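Long-range contact in glycosyl hydrolase family 2, TIM barrel domain protein (Faecalibacterium prausnitzii A2-165, PDB 6ED2), which probably hydrolyses beta-glucuronides as a glycosyl hydrolase family 2 beta-glucuronidase of a gut bacterium: residues A[508-520]-A[560-574]. Numbering follows the deposited sequence.
Sequences LADAEAAFHHEMD and YLEMTHAVFDHYDFV
Val567 fits as a knob among Glu512, Phe515, His516 and Met519, its methyls lying against the rings of Phe515 and His516. CG1 stands over the middle of the Phe515 face in a CH-pi contact, 3.7 Å from the ring centroid, while CG2 lies over a face of the His516 imidazole. Phe515 CG lies anti to its own nitrogen (chi1 -165°), which carries the ring across to Val567 and brings its rim against Thr564 CG2 and Phe568 CE1. With an alanine in place of Phe515, Val567 CG1 would probably lose the surface it rests on, and a gap would be likely to open beside Phe568. Towards the amino-terminal ends, the bent Met563 chain runs past Glu512, its SD 3.8 Å from Glu512 CB, and its CE reaches Leu508 CD1.

Beyond Val567, the Tyr571 hydroxyl binds His516 ND1 in a nearly straight hydrogen bond (2.8 Å, 169°) at the imidazole edge; Asp520 OD1 lies 3.1 Å from the same Tyr571 OH, a second possible partner. Met519 CB packs over one face of the Tyr571 ring, 3.4 Å from CZ, and His570 CD2 lies over the other. The edge of His516 also meets the face of His570 in an offset T-shaped pair. Met519 CE continues to the rim of Phe573.

The two helices run roughly parallel, 24° apart with axes 10.4 Å from each other, as neighbouring outer helices of the TIM barrel. Strand 531-535 lies between them in sequence, and its Phe533 touches Met519 and stacks on Phe568, while helix 610-621 packs against Leu561 and His565.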
# COMPACT_ATOMS: atom_id res chain seq x y z
N LEU A 508 10.04 -12.75 -21.67
CA LEU A 508 9.47 -11.64 -22.44
C LEU A 508 9.93 -11.64 -23.89
O LEU A 508 9.22 -11.14 -24.77
CB LEU A 508 9.81 -10.29 -21.79
CG LEU A 508 8.81 -9.17 -22.11
CD1 LEU A 508 7.41 -9.60 -21.77
CD2 LEU A 508 9.13 -7.89 -21.36
N ALA A 509 11.11 -12.20 -24.18
CA ALA A 509 11.57 -12.19 -25.57
C ALA A 509 10.87 -13.26 -26.41
O ALA A 509 10.73 -13.09 -27.62
CB ALA A 509 13.08 -12.38 -25.62
N ASP A 510 10.43 -14.35 -25.80
CA ASP A 510 9.58 -15.29 -26.52
C ASP A 510 8.25 -14.64 -26.89
O ASP A 510 7.75 -14.82 -28.01
CB ASP A 510 9.37 -16.55 -25.68
CG ASP A 510 10.60 -17.45 -25.65
OD1 ASP A 510 10.54 -18.57 -26.22
OD2 ASP A 510 11.63 -17.04 -25.07
N ALA A 511 7.67 -13.87 -25.97
CA ALA A 511 6.44 -13.15 -26.27
C ALA A 511 6.65 -12.20 -27.46
O ALA A 511 5.82 -12.17 -28.38
CB ALA A 511 5.95 -12.39 -25.04
N GLU A 512 7.77 -11.47 -27.47
CA GLU A 512 8.01 -10.53 -28.56
C GLU A 512 8.06 -11.24 -29.92
O GLU A 512 7.51 -10.73 -30.90
CB GLU A 512 9.31 -9.77 -28.32
CG GLU A 512 9.60 -8.72 -29.36
CD GLU A 512 11.02 -8.18 -29.26
OE1 GLU A 512 11.60 -8.23 -28.16
OE2 GLU A 512 11.57 -7.72 -30.29
N ALA A 513 8.72 -12.41 -29.99
CA ALA A 513 8.82 -13.11 -31.27
C ALA A 513 7.48 -13.71 -31.69
O ALA A 513 7.14 -13.70 -32.88
CB ALA A 513 9.90 -14.21 -31.20
N ALA A 514 6.71 -14.24 -30.74
CA ALA A 514 5.38 -14.72 -31.09
C ALA A 514 4.52 -13.57 -31.59
O ALA A 514 3.69 -13.75 -32.49
CB ALA A 514 4.72 -15.40 -29.88
N PHE A 515 4.70 -12.39 -31.01
CA PHE A 515 3.91 -11.23 -31.40
C PHE A 515 4.26 -10.81 -32.83
O PHE A 515 3.37 -10.65 -33.67
CB PHE A 515 4.17 -10.12 -30.38
CG PHE A 515 3.18 -8.98 -30.39
CD1 PHE A 515 2.15 -8.91 -31.31
CD2 PHE A 515 3.32 -7.95 -29.46
CE1 PHE A 515 1.27 -7.82 -31.32
CE2 PHE A 515 2.44 -6.87 -29.46
CZ PHE A 515 1.42 -6.79 -30.40
N HIS A 516 5.56 -10.67 -33.12
CA HIS A 516 6.00 -10.39 -34.48
C HIS A 516 5.50 -11.45 -35.46
O HIS A 516 5.14 -11.13 -36.60
CB HIS A 516 7.52 -10.34 -34.54
CG HIS A 516 8.09 -9.00 -34.21
ND1 HIS A 516 7.85 -7.89 -34.98
CD2 HIS A 516 8.88 -8.60 -33.19
CE1 HIS A 516 8.48 -6.85 -34.46
NE2 HIS A 516 9.12 -7.25 -33.38
N HIS A 517 5.48 -12.71 -35.03
CA HIS A 517 4.98 -13.77 -35.90
C HIS A 517 3.53 -13.50 -36.30
O HIS A 517 3.20 -13.53 -37.49
CB HIS A 517 5.11 -15.13 -35.21
CG HIS A 517 4.59 -16.27 -36.03
ND1 HIS A 517 5.29 -16.79 -37.11
CD2 HIS A 517 3.44 -16.96 -35.96
CE1 HIS A 517 4.59 -17.77 -37.64
NE2 HIS A 517 3.46 -17.90 -36.96
N GLU A 518 2.66 -13.20 -35.33
CA GLU A 518 1.26 -12.93 -35.68
C GLU A 518 1.12 -11.66 -36.51
O GLU A 518 0.31 -11.61 -37.44
CB GLU A 518 0.38 -12.84 -34.43
CG GLU A 518 -1.12 -12.90 -34.77
CD GLU A 518 -2.06 -12.56 -33.60
OE1 GLU A 518 -1.66 -12.74 -32.43
OE2 GLU A 518 -3.22 -12.14 -33.87
N MET A 519 1.90 -10.63 -36.19
CA MET A 519 1.79 -9.39 -36.95
C MET A 519 2.17 -9.60 -38.42
O MET A 519 1.58 -8.96 -39.30
CB MET A 519 2.66 -8.29 -36.33
CG MET A 519 2.17 -7.84 -34.95
SD MET A 519 0.39 -7.53 -34.91
CE MET A 519 0.32 -5.99 -35.79
N ASP A 520 3.14 -10.48 -38.69
CA ASP A 520 3.45 -10.80 -40.09
C ASP A 520 2.25 -11.40 -40.79
O ASP A 520 2.04 -11.13 -41.98
CB ASP A 520 4.65 -11.75 -40.18
CG ASP A 520 5.95 -11.15 -39.61
OD1 ASP A 520 6.12 -9.90 -39.62
OD2 ASP A 520 6.81 -11.94 -39.15
N TYR A 560 7.03 -4.39 -20.27
CA TYR A 560 6.06 -4.92 -21.23
C TYR A 560 5.64 -3.85 -22.22
O TYR A 560 5.55 -4.11 -23.43
CB TYR A 560 4.86 -5.48 -20.46
CG TYR A 560 3.61 -5.68 -21.27
CD1 TYR A 560 3.26 -6.95 -21.73
CD2 TYR A 560 2.76 -4.61 -21.55
CE1 TYR A 560 2.11 -7.15 -22.46
CE2 TYR A 560 1.60 -4.79 -22.31
CZ TYR A 560 1.29 -6.07 -22.76
OH TYR A 560 0.14 -6.29 -23.49
N LEU A 561 5.39 -2.63 -21.73
CA LEU A 561 4.95 -1.56 -22.62
C LEU A 561 6.04 -1.20 -23.63
O LEU A 561 5.74 -0.96 -24.80
CB LEU A 561 4.54 -0.32 -21.82
CG LEU A 561 3.28 -0.47 -20.96
CD1 LEU A 561 3.03 0.76 -20.04
CD2 LEU A 561 2.07 -0.73 -21.86
N GLU A 562 7.29 -1.16 -23.18
CA GLU A 562 8.38 -0.82 -24.09
C GLU A 562 8.53 -1.88 -25.17
O GLU A 562 8.74 -1.56 -26.34
CB GLU A 562 9.68 -0.64 -23.32
CG GLU A 562 9.66 0.59 -22.39
CD GLU A 562 11.04 1.01 -21.92
OE1 GLU A 562 12.04 0.35 -22.30
OE2 GLU A 562 11.12 2.02 -21.17
N MET A 563 8.44 -3.16 -24.78
CA MET A 563 8.49 -4.22 -25.78
C MET A 563 7.32 -4.10 -26.74
O MET A 563 7.49 -4.10 -27.97
CB MET A 563 8.50 -5.59 -25.10
CG MET A 563 8.57 -6.74 -26.10
SD MET A 563 6.95 -7.25 -26.75
CE MET A 563 6.22 -8.04 -25.33
N THR A 564 6.10 -3.95 -26.18
CA THR A 564 4.89 -3.88 -26.99
C THR A 564 4.97 -2.73 -27.99
O THR A 564 4.66 -2.91 -29.18
CB THR A 564 3.67 -3.74 -26.07
OG1 THR A 564 3.65 -4.85 -25.16
CG2 THR A 564 2.36 -3.76 -26.86
N HIS A 565 5.43 -1.56 -27.55
CA HIS A 565 5.47 -0.42 -28.46
C HIS A 565 6.53 -0.59 -29.53
O HIS A 565 6.36 -0.09 -30.65
CB HIS A 565 5.71 0.88 -27.67
CG HIS A 565 4.56 1.26 -26.78
ND1 HIS A 565 4.72 1.92 -25.59
CD2 HIS A 565 3.23 1.05 -26.92
CE1 HIS A 565 3.54 2.12 -25.03
NE2 HIS A 565 2.62 1.59 -25.81
N ALA A 566 7.62 -1.29 -29.22
CA ALA A 566 8.62 -1.58 -30.23
C ALA A 566 8.03 -2.46 -31.33
O ALA A 566 8.31 -2.25 -32.52
CB ALA A 566 9.85 -2.24 -29.60
N VAL A 567 7.19 -3.43 -30.96
CA VAL A 567 6.45 -4.18 -31.97
C VAL A 567 5.55 -3.24 -32.78
O VAL A 567 5.63 -3.22 -34.02
CB VAL A 567 5.65 -5.31 -31.32
CG1 VAL A 567 4.86 -6.05 -32.39
CG2 VAL A 567 6.59 -6.28 -30.59
N PHE A 568 4.71 -2.44 -32.09
CA PHE A 568 3.82 -1.50 -32.78
C PHE A 568 4.61 -0.70 -33.80
O PHE A 568 4.21 -0.56 -34.96
CB PHE A 568 3.16 -0.50 -31.82
CG PHE A 568 2.14 -1.08 -30.86
CD1 PHE A 568 1.86 -2.43 -30.80
CD2 PHE A 568 1.47 -0.23 -29.98
CE1 PHE A 568 0.93 -2.93 -29.92
CE2 PHE A 568 0.54 -0.71 -29.08
CZ PHE A 568 0.26 -2.07 -29.04
N ASP A 569 5.72 -0.12 -33.34
CA ASP A 569 6.46 0.86 -34.13
C ASP A 569 7.14 0.22 -35.33
O ASP A 569 7.51 0.93 -36.27
CB ASP A 569 7.47 1.58 -33.23
CG ASP A 569 6.79 2.50 -32.20
OD1 ASP A 569 5.58 2.78 -32.38
OD2 ASP A 569 7.46 2.96 -31.24
N HIS A 570 7.28 -1.10 -35.33
CA HIS A 570 7.92 -1.81 -36.43
C HIS A 570 7.07 -1.82 -37.71
O HIS A 570 7.64 -1.94 -38.79
CB HIS A 570 8.23 -3.24 -36.00
CG HIS A 570 9.05 -4.00 -36.99
ND1 HIS A 570 10.35 -3.67 -37.28
CD2 HIS A 570 8.74 -5.06 -37.78
CE1 HIS A 570 10.82 -4.50 -38.19
NE2 HIS A 570 9.87 -5.35 -38.51
N TYR A 571 5.74 -1.70 -37.61
CA TYR A 571 4.84 -1.98 -38.73
C TYR A 571 4.15 -0.70 -39.19
O TYR A 571 3.46 -0.05 -38.40
CB TYR A 571 3.80 -3.03 -38.34
CG TYR A 571 4.41 -4.38 -38.02
CD1 TYR A 571 4.64 -5.32 -39.02
CD2 TYR A 571 4.78 -4.70 -36.71
CE1 TYR A 571 5.21 -6.55 -38.74
CE2 TYR A 571 5.35 -5.94 -36.41
CZ TYR A 571 5.56 -6.86 -37.43
OH TYR A 571 6.12 -8.08 -37.14
N ASP A 572 4.30 -0.36 -40.47
CA ASP A 572 3.75 0.89 -40.99
C ASP A 572 2.22 0.91 -40.94
O ASP A 572 1.63 2.00 -40.95
CB ASP A 572 4.25 1.13 -42.43
CG ASP A 572 3.43 0.34 -43.51
OD1 ASP A 572 3.32 -0.91 -43.41
OD2 ASP A 572 2.91 0.98 -44.46
N PHE A 573 1.58 -0.25 -40.89
CA PHE A 573 0.13 -0.29 -40.90
C PHE A 573 -0.49 -0.09 -39.51
O PHE A 573 -1.70 0.11 -39.42
CB PHE A 573 -0.38 -1.60 -41.51
CG PHE A 573 0.19 -2.85 -40.88
CD1 PHE A 573 -0.31 -3.33 -39.67
CD2 PHE A 573 1.19 -3.57 -41.51
CE1 PHE A 573 0.19 -4.49 -39.09
CE2 PHE A 573 1.70 -4.73 -40.93
CZ PHE A 573 1.20 -5.19 -39.73
N VAL A 574 0.31 -0.13 -38.44
CA VAL A 574 -0.23 0.12 -37.10
C VAL A 574 -0.43 1.62 -36.98
O VAL A 574 0.53 2.40 -36.98
CB VAL A 574 0.69 -0.41 -36.00
CG1 VAL A 574 0.14 0.01 -34.64
CG2 VAL A 574 0.79 -1.93 -36.08